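Local coordinates for dihydropteridine reductase (Caenorhabditis elegans, PDB 1OOE), which probably reduces quinonoid dihydrobiopterin to tetrahydrobiopterin, using NADH or NADPH, as a homodimeric member of the short-chain dehydrogenase/reductase family, at residues Q56-S59 with I60-T64; D98-I101 with K102-V105; T180-N183 with R184-M187; S202-L205 with L206-T209; T210-S213 with S214-S217. All coordinates share one frame; numbering follows the deposited sequence. Where two conformers were deposited one is given.

Contact 1. Residues Q56-S59 with I60-T64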
loop_
_atom_site.group_PDB
_atom_site.type_symbol
_atom_site.label_atom_id
_atom_site.label_comp_id
_atom_site.label_asym_id
_atom_site.label_seq_id
_atom_site.Cartn_x
_atom_site.Cartn_y
_atom_site.Cartn_z
ATOM N N GLN A 56 -1.875 18.363 3.240
ATOM C CA GLN A 56 -0.451 18.428 2.931
ATOM C C GLN A 56 -0.240 18.625 1.434
ATOM O O GLN A 56 0.606 19.420 1.022
ATOM C CB GLN A 56 0.266 17.158 3.400
ATOM C CG GLN A 56 0.845 17.257 4.804
ATOM C CD GLN A 56 1.664 16.037 5.172
ATOM O OE1 GLN A 56 2.413 15.511 4.348
ATOM N NE2 GLN A 56 1.535 15.584 6.416
ATOM N N GLU A 57 -1.012 17.907 0.621
ATOM C CA GLU A 57 -0.898 18.045 -0.827
ATOM C C GLU A 57 -1.131 19.498 -1.229
ATOM O O GLU A 57 -0.315 20.104 -1.923
ATOM C CB GLU A 57 -1.927 17.174 -1.561
ATOM C CG GLU A 57 -1.947 17.467 -3.066
ATOM C CD GLU A 57 -3.142 16.892 -3.800
ATOM O OE1 GLU A 57 -4.220 16.742 -3.188
ATOM O OE2 GLU A 57 -3.003 16.613 -5.008
ATOM N N GLN A 58 -2.248 20.057 -0.781
ATOM C CA GLN A 58 -2.586 21.430 -1.128
ATOM C C GLN A 58 -1.499 22.425 -0.749
ATOM O O GLN A 58 -1.095 23.253 -1.564
ATOM C CB GLN A 58 -3.905 21.841 -0.464
ATOM C CG GLN A 58 -4.413 23.199 -0.929
ATOM C CD GLN A 58 -5.771 23.541 -0.349
ATOM O OE1 GLN A 58 -6.701 22.739 -0.411
ATOM N NE2 GLN A 58 -5.893 24.740 0.208
ATOM N N SER A 59 -1.015 22.337 0.486
ATOM C CA SER A 59 0.008 23.258 0.962
ATOM C C SER A 59 1.318 23.122 0.199
ATOM O O SER A 59 1.911 24.117 -0.211
ATOM C CB SER A 59 0.263 23.043 2.454
ATOM O OG SER A 59 1.181 24.001 2.945
ATOM N N ILE A 60 1.768 21.887 0.008
ATOM C CA ILE A 60 3.013 21.646 -0.706
ATOM C C ILE A 60 2.910 22.112 -2.161
ATOM O O ILE A 60 3.824 22.751 -2.682
ATOM C CB ILE A 60 3.393 20.149 -0.642
ATOM C CG1 ILE A 60 3.734 19.773 0.806
ATOM C CG2 ILE A 60 4.590 19.867 -1.537
ATOM C CD1 ILE A 60 3.829 18.272 1.054
ATOM N N LEU A 61 1.789 21.813 -2.811
ATOM C CA LEU A 61 1.606 22.232 -4.198
ATOM C C LEU A 61 1.538 23.752 -4.322
ATOM O O LEU A 61 2.129 24.331 -5.232
ATOM C CB LEU A 61 0.339 21.608 -4.791
ATOM C CG LEU A 61 0.508 20.260 -5.499
ATOM C CD1 LEU A 61 1.172 19.260 -4.567
ATOM C CD2 LEU A 61 -0.851 19.756 -5.965
ATOM N N GLU A 62 0.824 24.403 -3.410
ATOM C CA GLU A 62 0.715 25.857 -3.471
ATOM C C GLU A 62 2.078 26.512 -3.317
ATOM O O GLU A 62 2.431 27.405 -4.084
ATOM C CB GLU A 62 -0.229 26.385 -2.383
ATOM C CG GLU A 62 -1.668 25.919 -2.520
ATOM C CD GLU A 62 -2.576 26.480 -1.436
ATOM O OE1 GLU A 62 -2.140 26.551 -0.265
ATOM O OE2 GLU A 62 -3.730 26.838 -1.753
ATOM N N GLN A 63 2.844 26.062 -2.327
ATOM C CA GLN A 63 4.165 26.623 -2.072
ATOM C C GLN A 63 5.148 26.374 -3.204
ATOM O O GLN A 63 5.952 27.246 -3.542
ATOM C CB GLN A 63 4.747 26.052 -0.783
ATOM C CG GLN A 63 4.008 26.455 0.472
ATOM C CD GLN A 63 4.637 25.845 1.701
ATOM O OE1 GLN A 63 5.751 26.204 2.085
ATOM N NE2 GLN A 63 3.936 24.901 2.315
ATOM N N THR A 64 5.100 25.181 -3.785
ATOM C CA THR A 64 6.016 24.856 -4.873
ATOM C C THR A 64 5.695 25.681 -6.119
ATOM O O THR A 64 6.604 26.154 -6.812
ATOM C CB THR A 64 5.961 23.352 -5.210
ATOM O OG1 THR A 64 6.340 22.599 -4.049
ATOM C CG2 THR A 64 6.918 23.020 -6.351
#
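Gln63 folds back over Ser59, one turn earlier on helix 53-68. This helix is one of those flanking the parallel sheet of a Rossmann fold. The backbone bonds are regular: Ile60 N donates to Gln56 O, and Leu61 N to Glu57 O. The Gln63 chain can be followed outward along Ser59. Its CB lies 3.5 Å from Ser59 O. CG is anti to the carbonyl carbon (chi1 -66°), which turns it back toward the preceding turn, and it comes within 3.2 Å of Ser59 O. CD passes the same oxygen at 3.8 Å. At the tip, NE2 donates to Ser59 OG over 3.0 Å, with an N-H...O angle of 133°. A weak bond runs from NE2 to Ser59 O, which also accepts from Gln63 N. Beyond the two segments, NE2 bonds Leu46 O and so ties the helix to the edge strand 43-46.

On another flank, Leu61 and Glu57 meet obliquely. Both methyls of Leu61 lie near Glu57 CG, an aliphatic contact, with Glu57 OE2 also near CD2 of Leu61. The same Glu57 packs on Val94 of the second subunit. Ile60 is buried against Tyr9 and Val47. At the far end Thr64 bonds Ile60 O twice. Its OG1 (2.9 Å) and its N (3.0 Å) approach that oxygen from opposite faces of the carbonyl plane.

Contact 2. Residues D98-I101 with K102-V105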
loop_
_atom_site.group_PDB
_atom_site.type_symbol
_atom_site.label_atom_id
_atom_site.label_comp_id
_atom_site.label_asym_id
_atom_site.label_seq_id
_atom_site.Cartn_x
_atom_site.Cartn_y
_atom_site.Cartn_z
ATOM N N ASP A 98 0.096 2.819 10.393
ATOM C CA ASP A 98 -0.400 4.157 10.079
ATOM C C ASP A 98 0.777 5.105 9.841
ATOM O O ASP A 98 0.800 5.854 8.860
ATOM C CB ASP A 98 -1.273 4.659 11.238
ATOM C CG ASP A 98 -1.831 6.050 11.005
ATOM O OD1 ASP A 98 -2.584 6.242 10.025
ATOM O OD2 ASP A 98 -1.520 6.949 11.818
ATOM N N LEU A 99 1.761 5.061 10.733
ATOM C CA LEU A 99 2.934 5.913 10.597
ATOM C C LEU A 99 3.690 5.623 9.305
ATOM O O LEU A 99 4.228 6.537 8.675
ATOM C CB LEU A 99 3.876 5.723 11.789
ATOM C CG LEU A 99 3.392 6.252 13.142
ATOM C CD1 LEU A 99 4.380 5.841 14.226
ATOM C CD2 LEU A 99 3.263 7.768 13.092
ATOM N N MET A 100 3.738 4.354 8.912
ATOM C CA MET A 100 4.451 3.977 7.696
ATOM C C MET A 100 3.758 4.435 6.415
ATOM O O MET A 100 4.423 4.770 5.435
ATOM C CB MET A 100 4.703 2.467 7.676
ATOM C CG MET A 100 5.715 2.022 8.727
ATOM S SD MET A 100 7.316 2.886 8.589
ATOM C CE MET A 100 7.087 4.285 9.715
ATOM N N ILE A 101 2.429 4.451 6.410
ATOM C CA ILE A 101 1.711 4.924 5.229
ATOM C C ILE A 101 1.991 6.424 5.122
ATOM O O ILE A 101 2.327 6.936 4.049
ATOM C CB ILE A 101 0.183 4.713 5.358
ATOM C CG1 ILE A 101 -0.154 3.217 5.306
ATOM C CG2 ILE A 101 -0.551 5.488 4.259
ATOM C CD1 ILE A 101 0.037 2.561 3.949
ATOM N N LYS A 102 1.862 7.120 6.248
ATOM C CA LYS A 102 2.090 8.563 6.296
ATOM C C LYS A 102 3.505 8.970 5.899
ATOM O O LYS A 102 3.708 10.017 5.280
ATOM C CB LYS A 102 1.773 9.099 7.698
ATOM C CG LYS A 102 0.287 9.123 8.017
ATOM C CD LYS A 102 0.009 9.400 9.492
ATOM C CE LYS A 102 -1.480 9.607 9.722
ATOM N NZ LYS A 102 -1.842 9.600 11.173
ATOM N N GLN A 103 4.485 8.140 6.242
ATOM C CA GLN A 103 5.875 8.449 5.934
ATOM C C GLN A 103 6.348 8.095 4.523
ATOM O O GLN A 103 7.065 8.879 3.901
ATOM C CB GLN A 103 6.788 7.789 6.969
ATOM C CG GLN A 103 6.782 8.499 8.316
ATOM C CD GLN A 103 7.570 7.756 9.377
ATOM O OE1 GLN A 103 8.647 7.227 9.110
ATOM N NE2 GLN A 103 7.038 7.723 10.594
ATOM N N SER A 104 5.953 6.928 4.018
ATOM C CA SER A 104 6.372 6.489 2.686
ATOM C C SER A 104 5.360 6.711 1.561
ATOM O O SER A 104 5.729 7.147 0.469
ATOM C CB SER A 104 6.747 5.003 2.712
ATOM O OG SER A 104 7.966 4.792 3.405
ATOM N N VAL A 105 4.094 6.403 1.820
ATOM C CA VAL A 105 3.066 6.546 0.796
ATOM C C VAL A 105 2.614 7.985 0.556
ATOM O O VAL A 105 2.490 8.409 -0.590
ATOM C CB VAL A 105 1.835 5.667 1.124
ATOM C CG1 VAL A 105 0.759 5.846 0.060
ATOM C CG2 VAL A 105 2.255 4.203 1.193
#
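Asp98 and Lys102 form a salt bridge along the outer side of helix 93-118, with OD2 2.7 Å from NZ. The ammonium group comes in on the syn side of OD2, 15° out of the carboxylate plane. Lys102 reaches it with an extended chain, and its CE also lies 3.4 Å from Asp98 OD2. With an asparagine at Asp98, Lys102 would probably lose its charge partner and its tip would be freer to swing. This is the loose, solvent side of the contact.

The rest is packed more closely. Met100 bends twice and brings CE against the Gln103 amide, almost equally far from its CD, OE1 and NE2 (3.4 Å to OE1). Gly82 N anchors that amide through OE1. Ile101 and Val105 run side by side, with CD1 of Ile101 3.9 Å from CG2 of Val105. Met100 and Val105 face helix 141-158, whereas Asp98 and Ile101 both pack on Trp53 of the second subunit. The backbone widens into a pi-type turn at 102-105, and the Val105 N bond to Ile101 O is weak.

The chemistry is thus divided: a charge pair spans one turn, i to i+4, where Lys102 is exposed, while apolar and amide contacts occupy the buried parts.

Contact 3. Residues T180-N183 with R184-M187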
loop_
_atom_site.group_PDB
_atom_site.type_symbol
_atom_site.label_atom_id
_atom_site.label_comp_id
_atom_site.label_asym_id
_atom_site.label_seq_id
_atom_site.Cartn_x
_atom_site.Cartn_y
_atom_site.Cartn_z
ATOM N N THR A 180 25.428 5.821 6.996
ATOM C CA THR A 180 24.852 6.993 7.645
ATOM C C THR A 180 25.404 7.133 9.055
ATOM O O THR A 180 25.933 6.177 9.616
ATOM C CB THR A 180 23.318 6.873 7.769
ATOM O OG1 THR A 180 22.996 5.796 8.658
ATOM C CG2 THR A 180 22.686 6.603 6.411
ATOM N N PRO A 181 25.290 8.333 9.644
ATOM C CA PRO A 181 25.787 8.554 11.004
ATOM C C PRO A 181 25.132 7.596 12.002
ATOM O O PRO A 181 25.789 7.100 12.916
ATOM C CB PRO A 181 25.413 10.009 11.269
ATOM C CG PRO A 181 25.545 10.628 9.913
ATOM C CD PRO A 181 24.860 9.603 9.032
ATOM N N MET A 182 23.839 7.340 11.825
ATOM C CA MET A 182 23.118 6.440 12.721
ATOM C C MET A 182 23.578 4.990 12.616
ATOM O O MET A 182 23.661 4.290 13.626
ATOM C CB MET A 182 21.606 6.514 12.473
ATOM C CG MET A 182 20.930 7.722 13.103
ATOM S SD MET A 182 21.083 7.751 14.906
ATOM C CE MET A 182 22.451 8.906 15.117
ATOM N N ASN A 183 23.872 4.528 11.406
ATOM C CA ASN A 183 24.320 3.151 11.252
ATOM C C ASN A 183 25.706 2.961 11.848
ATOM O O ASN A 183 26.025 1.895 12.376
ATOM C CB ASN A 183 24.311 2.731 9.780
ATOM C CG ASN A 183 22.931 2.336 9.307
ATOM O OD1 ASN A 183 22.152 1.758 10.066
ATOM N ND2 ASN A 183 22.622 2.628 8.045
ATOM N N ARG A 184 26.531 3.997 11.776
ATOM C CA ARG A 184 27.870 3.904 12.337
ATOM C C ARG A 184 27.822 3.871 13.862
ATOM O O ARG A 184 28.704 3.302 14.506
ATOM C CB ARG A 184 28.734 5.077 11.868
ATOM C CG ARG A 184 29.016 5.046 10.382
ATOM C CD ARG A 184 30.242 5.859 10.022
ATOM N NE ARG A 184 30.653 5.585 8.650
ATOM C CZ ARG A 184 31.900 5.697 8.204
ATOM N NH1 ARG A 184 32.871 6.080 9.024
ATOM N NH2 ARG A 184 32.177 5.414 6.939
ATOM N N LYS A 185 26.782 4.471 14.433
ATOM C CA LYS A 185 26.624 4.522 15.881
ATOM C C LYS A 185 26.085 3.226 16.477
ATOM O O LYS A 185 26.596 2.738 17.485
ATOM C CB LYS A 185 25.692 5.679 16.266
ATOM C CG LYS A 185 25.426 5.804 17.765
ATOM C CD LYS A 185 24.463 6.950 18.061
ATOM C CE LYS A 185 24.180 7.085 19.555
ATOM N NZ LYS A 185 25.410 7.415 20.333
ATOM N N TRP A 186 25.061 2.662 15.847
ATOM C CA TRP A 186 24.442 1.451 16.365
ATOM C C TRP A 186 25.044 0.124 15.916
ATOM O O TRP A 186 24.761 -0.914 16.515
ATOM C CB TRP A 186 22.939 1.500 16.089
ATOM C CG TRP A 186 22.310 2.674 16.784
ATOM C CD1 TRP A 186 21.900 3.847 16.212
ATOM C CD2 TRP A 186 22.099 2.821 18.193
ATOM N NE1 TRP A 186 21.451 4.717 17.180
ATOM C CE2 TRP A 186 21.562 4.112 18.405
ATOM C CE3 TRP A 186 22.315 1.989 19.301
ATOM C CZ2 TRP A 186 21.236 4.590 19.681
ATOM C CZ3 TRP A 186 21.991 2.465 20.572
ATOM C CH2 TRP A 186 21.457 3.756 20.747
ATOM N N MET A 187 25.866 0.156 14.871
ATOM C CA MET A 187 26.554 -1.045 14.390
ATOM C C MET A 187 28.005 -0.610 14.183
ATOM O O MET A 187 28.557 -0.714 13.086
ATOM C CB MET A 187 25.959 -1.540 13.066
ATOM C CG MET A 187 26.346 -2.978 12.735
ATOM S SD MET A 187 25.702 -3.609 11.167
ATOM C CE MET A 187 23.930 -3.524 11.465
#
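Met182 puts its sulfur at the edge of the Trp186 indole, in the plane of the ring. SD lies 3.8 Å from Trp186 NE1 and 4.8 Å from the centroid of the five-membered ring. This is a Met-aromatic contact of the edge kind. The bent Met182 chain runs beside Trp186, pointing the same way. It also lies alongside Lys185, whose CD is 4.1 Å from Met182 CE. Lys185 CG sits over one face of the indole, toward its rim. In the backbone, Trp186 N bonds Met182 O at 3.1 Å.

The short helix has a marked start. Thr180 is its N-cap, and Thr180 OG1 accepts from Asn183 N over 3.2 Å, at 157°. OG1 sits between the backbone N and the carbonyl carbon (chi1 66°), where it can meet Asn183 N. Thr180 O in turn accepts from Arg184 N. The last bond, Met187 N to Asn183 O, joins a residue that has already left helical geometry.

The whole unit is at the surface. Arg184 NH2 forms a salt bridge with Asp179, and Leu178 O holds Asn183 ND2, both just before the cap. Helix 181-186 follows strand 169-175 and precedes helix 198-210, with Trp195 of the intervening loop against Asn183 and Arg184.

Contact 4. Residues S202-L205 with L206-T209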
loop_
_atom_site.group_PDB
_atom_site.type_symbol
_atom_site.label_atom_id
_atom_site.label_comp_id
_atom_site.label_asym_id
_atom_site.label_seq_id
_atom_site.Cartn_x
_atom_site.Cartn_y
_atom_site.Cartn_z
ATOM N N SER A 202 23.958 9.953 -5.099
ATOM C CA SER A 202 23.939 11.317 -5.622
ATOM C C SER A 202 24.525 11.357 -7.027
ATOM O O SER A 202 23.988 12.024 -7.914
ATOM C CB SER A 202 24.731 12.258 -4.707
ATOM O OG SER A 202 24.172 12.289 -3.405
ATOM N N GLU A 203 25.625 10.637 -7.222
ATOM C CA GLU A 203 26.279 10.582 -8.521
ATOM C C GLU A 203 25.368 9.976 -9.584
ATOM O O GLU A 203 25.297 10.484 -10.708
ATOM C CB GLU A 203 27.584 9.786 -8.418
ATOM C CG GLU A 203 28.747 10.602 -7.868
ATOM C CD GLU A 203 29.913 9.740 -7.425
ATOM O OE1 GLU A 203 30.150 8.687 -8.051
ATOM O OE2 GLU A 203 30.602 10.123 -6.457
ATOM N N HIS A 204 24.660 8.903 -9.244
ATOM C CA HIS A 204 23.772 8.299 -10.226
ATOM C C HIS A 204 22.572 9.180 -10.530
ATOM O O HIS A 204 22.108 9.226 -11.670
ATOM C CB HIS A 204 23.322 6.903 -9.784
ATOM C CG HIS A 204 24.321 5.833 -10.097
ATOM N ND1 HIS A 204 25.499 5.686 -9.397
ATOM C CD2 HIS A 204 24.344 4.894 -11.074
ATOM C CE1 HIS A 204 26.204 4.702 -9.929
ATOM N NE2 HIS A 204 25.526 4.206 -10.949
ATOM N N LEU A 205 22.063 9.892 -9.529
ATOM C CA LEU A 205 20.929 10.770 -9.791
ATOM C C LEU A 205 21.341 11.872 -10.768
ATOM O O LEU A 205 20.586 12.209 -11.682
ATOM C CB LEU A 205 20.398 11.387 -8.496
ATOM C CG LEU A 205 19.653 10.442 -7.548
ATOM C CD1 LEU A 205 19.292 11.183 -6.269
ATOM C CD2 LEU A 205 18.401 9.905 -8.233
ATOM N N LEU A 206 22.534 12.432 -10.590
ATOM C CA LEU A 206 22.992 13.482 -11.504
ATOM C C LEU A 206 23.149 12.910 -12.914
ATOM O O LEU A 206 22.771 13.552 -13.898
ATOM C CB LEU A 206 24.322 14.090 -11.028
ATOM C CG LEU A 206 24.923 15.191 -11.917
ATOM C CD1 LEU A 206 23.935 16.341 -12.054
ATOM C CD2 LEU A 206 26.231 15.684 -11.320
ATOM N N LYS A 207 23.689 11.697 -13.013
ATOM C CA LYS A 207 23.876 11.056 -14.315
ATOM C C LYS A 207 22.546 10.806 -15.024
ATOM O O LYS A 207 22.388 11.140 -16.199
ATOM C CB LYS A 207 24.615 9.722 -14.172
ATOM C CG LYS A 207 24.922 9.066 -15.518
ATOM C CD LYS A 207 25.630 7.723 -15.387
ATOM C CE LYS A 207 24.726 6.660 -14.772
ATOM N NZ LYS A 207 25.352 5.302 -14.829
ATOM N N TRP A 208 21.594 10.211 -14.312
ATOM C CA TRP A 208 20.295 9.923 -14.902
ATOM C C TRP A 208 19.533 11.203 -15.244
ATOM O O TRP A 208 18.723 11.223 -16.175
ATOM C CB TRP A 208 19.452 9.054 -13.958
ATOM C CG TRP A 208 20.061 7.713 -13.622
ATOM C CD1 TRP A 208 20.845 6.941 -14.427
ATOM C CD2 TRP A 208 19.876 6.969 -12.408
ATOM N NE1 TRP A 208 21.161 5.757 -13.791
ATOM C CE2 TRP A 208 20.576 5.751 -12.552
ATOM C CE3 TRP A 208 19.182 7.212 -11.216
ATOM C CZ2 TRP A 208 20.605 4.777 -11.545
ATOM C CZ3 TRP A 208 19.208 6.243 -10.214
ATOM C CH2 TRP A 208 19.915 5.042 -10.387
ATOM N N THR A 209 19.792 12.271 -14.498
ATOM C CA THR A 209 19.114 13.541 -14.747
ATOM C C THR A 209 19.629 14.216 -16.016
ATOM O O THR A 209 18.847 14.758 -16.804
ATOM C CB THR A 209 19.298 14.520 -13.561
ATOM O OG1 THR A 209 18.708 13.960 -12.381
ATOM C CG2 THR A 209 18.622 15.853 -13.855
#
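Residues Ser202 to Thr209 are two regular turns of helix 198-210. Leu206 N bonds Ser202 O, Lys207 N bonds Glu203 O, and Trp208 N bonds His204 O nearly straight (2.9 Å, 172°). Leu205 O is gripped twice, by Thr209 OG1 at 2.7 Å and by Thr209 N at 2.9 Å, from opposite faces of its plane. The Thr209 hydroxyl thus finds its partner in the backbone of the preceding turn.

The side-chain contact centres on Trp208. A chi1 of -60° sets its ring beside the backbone N, and the indole lies back along His204. His204 CB stands over the six-membered ring, 3.9 Å from its centroid, a CH-pi contact. The imidazole turns its edge toward the same ring in an offset edge-to-face pair, with planes at 66° and centroids 5.5 Å apart. His204 O lies over a face of the indole, toward its rim. Leu205 CD2 reaches CE3 of Trp208 at 4.1 Å. His204 ND1 is bonded to Phe200 O, which fixes the ring's rotation. Lys207 runs beside His204. A leucine in place of Trp208 would probably leave the His204 edge without an aromatic face and open a gap beside Ile233.

Lys207 NZ and Trp208 NE1 both hold the sulfonate of a MES molecule, probably from the crystallisation liquor. Helix 14-25 packs on the side of Ser202, Leu205 and Leu206. The arrangement is that of a helix covering one face of a Rossmann sheet, here an amphipathic helix against strands 123-128 and 230-235.

Contact 5. Residues T210-S213 with S214-S217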
loop_
_atom_site.group_PDB
_atom_site.type_symbol
_atom_site.label_atom_id
_atom_site.label_comp_id
_atom_site.label_asym_id
_atom_site.label_seq_id
_atom_site.Cartn_x
_atom_site.Cartn_y
_atom_site.Cartn_z
ATOM N N THR A 210 20.942 14.160 -16.215
ATOM C CA THR A 210 21.578 14.796 -17.369
ATOM C C THR A 210 21.711 13.941 -18.631
ATOM O O THR A 210 21.795 14.481 -19.739
ATOM C CB THR A 210 22.979 15.316 -16.990
ATOM O OG1 THR A 210 23.797 14.226 -16.554
ATOM C CG2 THR A 210 22.877 16.339 -15.874
ATOM N N GLU A 211 21.735 12.620 -18.475
ATOM C CA GLU A 211 21.868 11.720 -19.619
ATOM C C GLU A 211 20.766 10.667 -19.635
ATOM O O GLU A 211 20.848 9.661 -18.929
ATOM C CB GLU A 211 23.235 11.031 -19.586
ATOM C CG GLU A 211 24.416 11.987 -19.662
ATOM C CD GLU A 211 24.506 12.714 -20.994
ATOM O OE1 GLU A 211 23.530 13.388 -21.382
ATOM O OE2 GLU A 211 25.562 12.614 -21.653
ATOM N N THR A 212 19.740 10.886 -20.454
ATOM C CA THR A 212 18.622 9.947 -20.525
ATOM C C THR A 212 19.015 8.533 -20.959
ATOM O O THR A 212 18.406 7.557 -20.523
ATOM C CB THR A 212 17.506 10.463 -21.468
ATOM O OG1 THR A 212 18.045 10.698 -22.774
ATOM C CG2 THR A 212 16.906 11.756 -20.930
ATOM N N SER A 213 20.036 8.417 -21.804
ATOM C CA SER A 213 20.464 7.110 -22.286
ATOM C C SER A 213 21.185 6.266 -21.235
ATOM O O SER A 213 21.477 5.093 -21.478
ATOM C CB SER A 213 21.360 7.269 -23.520
ATOM O OG SER A 213 22.561 7.955 -23.211
ATOM N N SER A 214 21.467 6.857 -20.074
ATOM C CA SER A 214 22.157 6.144 -18.996
ATOM C C SER A 214 21.163 5.543 -18.011
ATOM O O SER A 214 21.545 4.842 -17.073
ATOM C CB SER A 214 23.081 7.094 -18.225
ATOM O OG SER A 214 22.339 7.997 -17.409
ATOM N N ARG A 215 19.883 5.813 -18.237
ATOM C CA ARG A 215 18.824 5.342 -17.352
ATOM C C ARG A 215 18.335 3.918 -17.558
ATOM O O ARG A 215 18.276 3.420 -18.685
ATOM C CB ARG A 215 17.590 6.239 -17.483
ATOM C CG ARG A 215 17.784 7.694 -17.151
ATOM C CD ARG A 215 16.556 8.477 -17.577
ATOM N NE ARG A 215 16.671 9.892 -17.244
ATOM C CZ ARG A 215 15.786 10.822 -17.591
ATOM N NH1 ARG A 215 14.707 10.493 -18.289
ATOM N NH2 ARG A 215 15.983 12.083 -17.237
ATOM N N PRO A 216 17.992 3.234 -16.454
ATOM C CA PRO A 216 17.477 1.866 -16.538
ATOM C C PRO A 216 16.050 2.077 -17.070
ATOM O O PRO A 216 15.616 3.220 -17.207
ATOM C CB PRO A 216 17.466 1.407 -15.081
ATOM C CG PRO A 216 18.584 2.193 -14.465
ATOM C CD PRO A 216 18.401 3.558 -15.075
ATOM N N SER A 217 15.322 1.002 -17.352
ATOM C CA SER A 217 13.952 1.136 -17.859
ATOM C C SER A 217 13.058 1.866 -16.855
ATOM O O SER A 217 13.169 1.647 -15.655
ATOM C CB SER A 217 13.352 -0.246 -18.145
ATOM O OG SER A 217 14.123 -0.966 -19.091
#
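A short 3-10 turn follows helix 198-210, where Glu211 is the first residue to leave helical geometry. Two overlapping turns build it. Ser214 N bonds Glu211 O at 3.1 Å, and Arg215 N bonds Thr212 O at 3.2 Å. Both donors stand well above the carbonyl plane of their acceptor, as expected where the chain curls tightly. The Ser214 side chain adds a third bond. Its OG donates to Glu211 O over 2.7 Å, lying in the carbonyl plane, while Ser214 N comes from above that plane. Ser214 OG is placed between its own backbone N and carbonyl carbon (chi1 72°), which points it back at Glu211. One carbonyl oxygen is thus held by both the amide and the hydroxyl of a single residue.

Thr212 and Arg215 make the other part. The methyl CG2 of Thr212 sits over the centre of the guanidinium, 3.6 Å from Arg215 CZ, and covers one face of it. Nearer its root, the Arg215 chain passes Thr212 O, with CB and CG each 3.4 Å away.

The guanidinium is held from outside the turn. NE bonds Trp208 O at the end of helix 198-210, and NH2 bonds Gly122 O just before strand 123-128. Arg215 also touches Ala169, and Pro216 touches Leu171, both of strand 169-175. The loop then runs on to strand 221-227.

All five contacts join residues close in sequence, but they differ in setting. Contacts 2 and 4 are partly buried, on opposite sides of the chain's centre. Contacts 1, 3 and 5 are at the surface. Helices 53-68 and 93-118 touch, though contacts 1 and 2 do not, and both contacts reach the second subunit. Contacts 4 and 5 are continuous in the chain and touch through Trp208 and Arg215. Contact 3 has its own short helix. The chemistry varies: an amide bonded to serine in contact 1, a charge pair in contact 2, a sulfur at an indole edge in contact 3, a histidine-tryptophan pair in contact 4, and a hydroxyl-closed turn in contact 5.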